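Local coordinates for protein mandelate racemase/muconate lactonizing enzyme (PDB 4J3Z) that belongs to the mandelate racemase/muconate lactonizing enzyme family of the enolase superfamily and probably acts as an isomerase or related enzyme on an undetermined substrate, at residues 127-132 with 162-168; 230-234 with 331-335. All coordinates share one frame; numbering follows the deposited sequence.

Contact 1: residues 127-132 with 162-168; sequences RAYTYL and YTAVKFD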
loop_
_atom_site.group_PDB
_atom_site.type_symbol
_atom_site.label_atom_id
_atom_site.label_comp_id
_atom_site.label_asym_id
_atom_site.label_seq_id
_atom_site.Cartn_x
_atom_site.Cartn_y
_atom_site.Cartn_z
ATOM N N ARG D 127 -21.619 15.900 -27.342
ATOM C CA ARG D 127 -22.388 14.661 -27.353
ATOM C C ARG D 127 -23.383 14.673 -26.214
ATOM O O ARG D 127 -23.057 15.109 -25.102
ATOM C CB ARG D 127 -21.472 13.441 -27.263
ATOM C CG ARG D 127 -22.149 12.122 -27.622
ATOM C CD ARG D 127 -21.150 10.979 -27.622
ATOM N NE ARG D 127 -21.772 9.693 -27.333
ATOM C CZ ARG D 127 -21.105 8.619 -26.919
ATOM N NH1 ARG D 127 -19.788 8.681 -26.736
ATOM N NH2 ARG D 127 -21.755 7.484 -26.678
ATOM N N ALA D 128 -24.600 14.216 -26.503
ATOM C CA ALA D 128 -25.707 14.257 -25.551
ATOM C C ALA D 128 -26.421 12.914 -25.441
ATOM O O ALA D 128 -26.519 12.165 -26.419
ATOM C CB ALA D 128 -26.697 15.338 -25.959
ATOM N N TYR D 129 -26.922 12.612 -24.247
ATOM C CA TYR D 129 -27.820 11.470 -24.068
ATOM C C TYR D 129 -29.121 11.887 -23.398
ATOM O O TYR D 129 -29.348 13.070 -23.166
ATOM C CB TYR D 129 -27.143 10.348 -23.280
ATOM C CG TYR D 129 -26.911 10.630 -21.800
ATOM C CD1 TYR D 129 -27.897 10.354 -20.849
ATOM C CD2 TYR D 129 -25.694 11.144 -21.352
ATOM C CE1 TYR D 129 -27.678 10.592 -19.503
ATOM C CE2 TYR D 129 -25.466 11.380 -20.010
ATOM C CZ TYR D 129 -26.457 11.099 -19.089
ATOM O OH TYR D 129 -26.236 11.340 -17.754
ATOM N N THR D 130 -29.968 10.905 -23.095
ATOM C CA THR D 130 -31.236 11.140 -22.412
ATOM C C THR D 130 -31.660 9.905 -21.592
ATOM O O THR D 130 -31.149 8.805 -21.802
ATOM C CB THR D 130 -32.327 11.535 -23.433
ATOM O OG1 THR D 130 -33.571 11.780 -22.766
ATOM C CG2 THR D 130 -32.508 10.448 -24.483
ATOM N N TYR D 131 -32.569 10.099 -20.637
ATOM C CA TYR D 131 -33.298 8.978 -20.040
ATOM C C TYR D 131 -34.187 8.342 -21.118
ATOM O O TYR D 131 -34.421 8.952 -22.161
ATOM C CB TYR D 131 -34.170 9.456 -18.875
ATOM C CG TYR D 131 -33.710 9.032 -17.498
ATOM C CD1 TYR D 131 -33.913 7.727 -17.045
ATOM C CD2 TYR D 131 -33.100 9.950 -16.628
ATOM C CE1 TYR D 131 -33.499 7.337 -15.779
ATOM C CE2 TYR D 131 -32.695 9.573 -15.357
ATOM C CZ TYR D 131 -32.889 8.263 -14.940
ATOM O OH TYR D 131 -32.483 7.879 -13.681
ATOM N N LEU D 132 -34.668 7.124 -20.865
ATOM C CA LEU D 132 -35.625 6.462 -21.758
ATOM C C LEU D 132 -37.051 6.685 -21.265
ATOM O O LEU D 132 -37.529 6.002 -20.355
ATOM C CB LEU D 132 -35.338 4.963 -21.876
ATOM C CG LEU D 132 -34.175 4.480 -22.746
ATOM C CD1 LEU D 132 -34.155 2.966 -22.748
ATOM C CD2 LEU D 132 -34.285 5.006 -24.172
ATOM N N TYR D 162 -29.600 10.202 -31.293
ATOM C CA TYR D 162 -28.939 9.955 -30.015
ATOM C C TYR D 162 -27.978 8.778 -30.123
ATOM O O TYR D 162 -28.285 7.780 -30.791
ATOM C CB TYR D 162 -29.961 9.698 -28.906
ATOM C CG TYR D 162 -30.557 10.945 -28.267
ATOM C CD1 TYR D 162 -29.793 11.754 -27.423
ATOM C CD2 TYR D 162 -31.900 11.293 -28.477
ATOM C CE1 TYR D 162 -30.334 12.875 -26.818
ATOM C CE2 TYR D 162 -32.452 12.421 -27.881
ATOM C CZ TYR D 162 -31.664 13.209 -27.047
ATOM O OH TYR D 162 -32.200 14.339 -26.440
ATOM N N THR D 163 -26.814 8.907 -29.479
ATOM C CA THR D 163 -25.792 7.853 -29.509
ATOM C C THR D 163 -25.509 7.303 -28.105
ATOM O O THR D 163 -24.466 6.687 -27.874
ATOM C CB THR D 163 -24.467 8.314 -30.178
ATOM O OG1 THR D 163 -23.843 9.331 -29.380
ATOM C CG2 THR D 163 -24.704 8.857 -31.601
ATOM N N ALA D 164 -26.439 7.538 -27.177
ATOM C CA ALA D 164 -26.417 6.916 -25.850
ATOM C C ALA D 164 -27.780 7.079 -25.198
ATOM O O ALA D 164 -28.442 8.095 -25.395
ATOM C CB ALA D 164 -25.321 7.512 -24.975
ATOM N N VAL D 165 -28.204 6.070 -24.444
ATOM C CA VAL D 165 -29.506 6.108 -23.741
ATOM C C VAL D 165 -29.377 5.592 -22.319
ATOM O O VAL D 165 -28.567 4.697 -22.059
ATOM C CB VAL D 165 -30.597 5.294 -24.479
ATOM C CG1 VAL D 165 -31.059 6.032 -25.726
ATOM C CG2 VAL D 165 -30.093 3.891 -24.823
ATOM N N LYS D 166 -30.164 6.164 -21.408
ATOM C CA LYS D 166 -30.066 5.862 -19.976
ATOM C C LYS D 166 -31.372 5.313 -19.439
ATOM O O LYS D 166 -32.453 5.753 -19.828
ATOM C CB LYS D 166 -29.666 7.116 -19.184
ATOM C CG LYS D 166 -29.151 6.848 -17.782
ATOM C CD LYS D 166 -28.631 8.112 -17.117
ATOM C CE LYS D 166 -29.644 8.721 -16.155
ATOM N NZ LYS D 166 -29.051 9.656 -15.148
ATOM N N PHE D 167 -31.258 4.351 -18.533
ATOM C CA PHE D 167 -32.407 3.676 -17.965
ATOM C C PHE D 167 -32.055 3.168 -16.567
ATOM O O PHE D 167 -30.870 3.001 -16.245
ATOM C CB PHE D 167 -32.838 2.516 -18.882
ATOM C CG PHE D 167 -31.720 1.554 -19.214
ATOM C CD1 PHE D 167 -30.846 1.814 -20.271
ATOM C CD2 PHE D 167 -31.541 0.395 -18.472
ATOM C CE1 PHE D 167 -29.814 0.938 -20.572
ATOM C CE2 PHE D 167 -30.511 -0.490 -18.773
ATOM C CZ PHE D 167 -29.649 -0.220 -19.828
ATOM N N ASP D 168 -33.081 2.924 -15.752
ATOM C CA ASP D 168 -32.899 2.431 -14.381
ATOM C C ASP D 168 -33.962 1.390 -14.022
ATOM O O ASP D 168 -34.993 1.725 -13.452
ATOM C CB ASP D 168 -32.906 3.592 -13.370
ATOM C CG ASP D 168 -33.065 3.118 -11.918
ATOM O OD1 ASP D 168 -32.083 2.626 -11.315
ATOM O OD2 ASP D 168 -34.184 3.248 -11.376
HETATM O O HOH W 1 -25.434 11.150 -28.681
#

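Contact 2: residues 230-234 with 331-335; sequences DPLWY and LLMVE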
loop_
_atom_site.group_PDB
_atom_site.type_symbol
_atom_site.label_atom_id
_atom_site.label_comp_id
_atom_site.label_asym_id
_atom_site.label_seq_id
_atom_site.Cartn_x
_atom_site.Cartn_y
_atom_site.Cartn_z
ATOM N N ASP D 230 -22.189 -4.929 -22.259
ATOM C CA ASP D 230 -21.243 -3.826 -22.417
ATOM C C ASP D 230 -21.755 -2.418 -22.167
ATOM O O ASP D 230 -21.683 -1.564 -23.041
ATOM C CB ASP D 230 -20.454 -3.873 -23.723
ATOM C CG ASP D 230 -19.343 -2.839 -23.749
ATOM O OD1 ASP D 230 -18.648 -2.699 -22.733
ATOM O OD2 ASP D 230 -19.169 -2.148 -24.759
ATOM N N PRO D 231 -22.305 -2.182 -20.988
ATOM C CA PRO D 231 -22.779 -0.813 -20.677
ATOM C C PRO D 231 -21.629 0.190 -20.590
ATOM O O PRO D 231 -20.579 -0.130 -20.008
ATOM C CB PRO D 231 -23.424 -0.965 -19.301
ATOM C CG PRO D 231 -22.756 -2.154 -18.693
ATOM C CD PRO D 231 -22.389 -3.083 -19.824
ATOM N N LEU D 232 -21.822 1.386 -21.156
ATOM C CA LEU D 232 -20.784 2.425 -21.133
ATOM C C LEU D 232 -20.417 2.837 -19.720
ATOM O O LEU D 232 -19.266 3.240 -19.471
ATOM C CB LEU D 232 -21.198 3.665 -21.930
ATOM C CG LEU D 232 -20.128 4.727 -22.254
ATOM C CD1 LEU D 232 -20.491 5.532 -23.484
ATOM C CD2 LEU D 232 -19.889 5.672 -21.097
ATOM N N TRP D 233 -21.384 2.768 -18.801
ATOM C CA TRP D 233 -21.094 3.049 -17.404
ATOM C C TRP D 233 -22.053 2.424 -16.393
ATOM O O TRP D 233 -23.181 2.046 -16.722
ATOM C CB TRP D 233 -20.903 4.559 -17.147
ATOM C CG TRP D 233 -22.136 5.452 -17.149
ATOM C CD1 TRP D 233 -23.362 5.184 -16.596
ATOM C CD2 TRP D 233 -22.218 6.789 -17.667
ATOM N NE1 TRP D 233 -24.207 6.259 -16.762
ATOM C CE2 TRP D 233 -23.531 7.257 -17.418
ATOM C CE3 TRP D 233 -21.315 7.630 -18.337
ATOM C CZ2 TRP D 233 -23.962 8.530 -17.815
ATOM C CZ3 TRP D 233 -21.743 8.900 -18.723
ATOM C CH2 TRP D 233 -23.064 9.330 -18.465
ATOM N N TYR D 234 -21.566 2.308 -15.165
ATOM C CA TYR D 234 -22.344 1.893 -14.021
ATOM C C TYR D 234 -22.354 3.083 -13.061
ATOM O O TYR D 234 -21.324 3.431 -12.468
ATOM C CB TYR D 234 -21.697 0.668 -13.381
ATOM C CG TYR D 234 -22.498 -0.003 -12.297
ATOM C CD1 TYR D 234 -23.729 0.495 -11.887
ATOM C CD2 TYR D 234 -22.020 -1.151 -11.680
ATOM C CE1 TYR D 234 -24.454 -0.127 -10.881
ATOM C CE2 TYR D 234 -22.738 -1.781 -10.675
ATOM C CZ TYR D 234 -23.953 -1.263 -10.281
ATOM O OH TYR D 234 -24.672 -1.892 -9.288
ATOM N N LEU D 331 -14.550 15.926 -21.917
ATOM C CA LEU D 331 -16.000 15.760 -21.898
ATOM C C LEU D 331 -16.433 14.482 -22.614
ATOM O O LEU D 331 -16.060 14.251 -23.761
ATOM C CB LEU D 331 -16.700 16.956 -22.548
ATOM C CG LEU D 331 -18.227 16.882 -22.415
ATOM C CD1 LEU D 331 -18.684 17.515 -21.106
ATOM C CD2 LEU D 331 -18.893 17.541 -23.603
ATOM N N LEU D 332 -17.218 13.656 -21.929
ATOM C CA LEU D 332 -17.843 12.508 -22.577
ATOM C C LEU D 332 -19.230 12.864 -23.142
ATOM O O LEU D 332 -19.454 12.733 -24.348
ATOM C CB LEU D 332 -17.902 11.313 -21.632
ATOM C CG LEU D 332 -18.594 10.052 -22.144
ATOM C CD1 LEU D 332 -17.838 9.394 -23.290
ATOM C CD2 LEU D 332 -18.789 9.092 -20.985
ATOM N N MET D 333 -20.147 13.319 -22.284
ATOM C CA MET D 333 -21.495 13.725 -22.720
ATOM C C MET D 333 -22.272 14.478 -21.652
ATOM O O MET D 333 -22.110 14.223 -20.457
ATOM C CB MET D 333 -22.326 12.517 -23.190
ATOM C CG MET D 333 -22.469 11.397 -22.165
ATOM S SD MET D 333 -23.192 9.883 -22.824
ATOM C CE MET D 333 -21.736 9.033 -23.420
ATOM N N VAL D 334 -23.114 15.410 -22.100
ATOM C CA VAL D 334 -24.108 16.059 -21.245
ATOM C C VAL D 334 -25.390 15.219 -21.163
ATOM O O VAL D 334 -25.863 14.707 -22.172
ATOM C CB VAL D 334 -24.489 17.470 -21.759
ATOM C CG1 VAL D 334 -23.348 18.458 -21.561
ATOM C CG2 VAL D 334 -24.922 17.428 -23.221
ATOM N N GLU D 335 -25.923 15.071 -19.949
ATOM C CA GLU D 335 -27.263 14.520 -19.717
ATOM C C GLU D 335 -28.275 15.559 -20.141
ATOM O O GLU D 335 -28.128 16.738 -19.788
ATOM C CB GLU D 335 -27.455 14.223 -18.230
ATOM C CG GLU D 335 -28.766 13.542 -17.851
ATOM C CD GLU D 335 -28.781 13.078 -16.399
ATOM O OE1 GLU D 335 -28.263 13.810 -15.525
ATOM O OE2 GLU D 335 -29.303 11.978 -16.123
#

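Contact 1: residues 127-132 with 162-168
Arg-127 of strand 125-131 reaches across to Thr-163, just before strand 164-167, its parallel neighbour in the (beta/alpha)-barrel domain of the enolase superfamily; its chain is extended from CG to NE with CG anti to the backbone N (chi1 -165°). Arg-127 NH2 donates to Thr-163 O at 3.1 Å, coming from above the carbonyl plane, and forms a salt bridge with Asp-205 of the next strand; Arg-127 NE adds a weak bond to Thr-163 OG1. With an alanine at Arg-127, Asp-205 would probably lose its charged mate and Thr-163 O this donor. Beside it, one water accepts from Thr-163 N (2.8 Å) and donates to Ala-128 O, bridging backbones too far apart to bond directly. Further along, Lys-166 N donates to Thr-130 O at 2.8 Å, and Leu-132 N bonds weakly to Lys-166 O. Thr-130 CG2 sits over the centre of the Tyr-162 ring, 3.8 Å from its centroid, whereas Thr-130 OG1 donates to a lone pair of Tyr-131 O. Lys-166 bends at chi3 (100°), laying CE over one face of Tyr-131, 3.7 Å from the centroid. Beyond these rings, Lys-166 NZ is held by a salt bridge to Glu-335, a carboxylate of another barrel strand.

Contact 2: residues 230-234 with 331-335
Leu-232 and Leu-332 face each other across the barrel interior, and everything that joins these two segments is carried by side chains: no hydrogen bond links them, and the nearest CA atoms, those of the two leucines, are 10.6 Å apart. Methyl-to-methyl packing comes first. CD2 of Leu-232 meets CD2 of Leu-332 at 3.6 Å, the two side chains overlapping from opposite directions. The other branch of Leu-232 is engaged as well, its CD1 lying 3.7 Å from Met-333 CE in a tip-to-tip approach. A first torsion of -168° swings the Leu-232 branch point opposite its own nitrogen and into the interior, dividing its two methyls between successive residues of the opposing segment.

The second kind of contact is made by the indole of Trp-233. Leu-332 CD2 comes to the edge of the six-membered ring, near its plane and 3.7 Å from Trp-233 CZ3, so one methyl touches both Leu-232 and the tryptophan. Met-333 supplies a Met-aromatic contact: SD lies 5.1 Å from the centroid of that ring, approaching obliquely, 44° off the normal. Its chain turns at chi3 (88°), which carries CE away to Leu-232 while SD remains beside the indole.

All four residues are buried, and together they form an apolar plug where the strands enter a barrel of the enolase-superfamily type. Strand 205-209 pairs directly with strand 233-235, and its Leu-207 packs on both Trp-233 and Met-333. Ile-279 of strand 279-280 touches both leucines and the tryptophan. Tyr-129 of strand 125-131 meets the indole with the ring planes at about 80°, while Leu-332 packs against Met-180 of a second subunit and Leu-232 against Arg-221 in helix 216-226 of that same subunit.

How the contacts relate
The two contacts show how a barrel is held both around its wall and across its interior. Their centres lie about 8 Å apart, and contact 1 closes along the chain before contact 2 opens. Contact 1 joins adjacent parallel strands 125-131 and 164-167; contact 2 spans from strand 233-235 to strand 334-336, which pairs with 125-131 in the same sheet. Arg-127 O and Val-334 N, 3.0 Å apart, probably form a hydrogen bond across that pairing, and Tyr-129 packs on Met-333. The apolar core of contact 2 therefore adjoins a charged interior to which both contacts contribute residues, and which, as in other enolase-superfamily barrels, probably leads to the active site at the C-terminal ends of the strands.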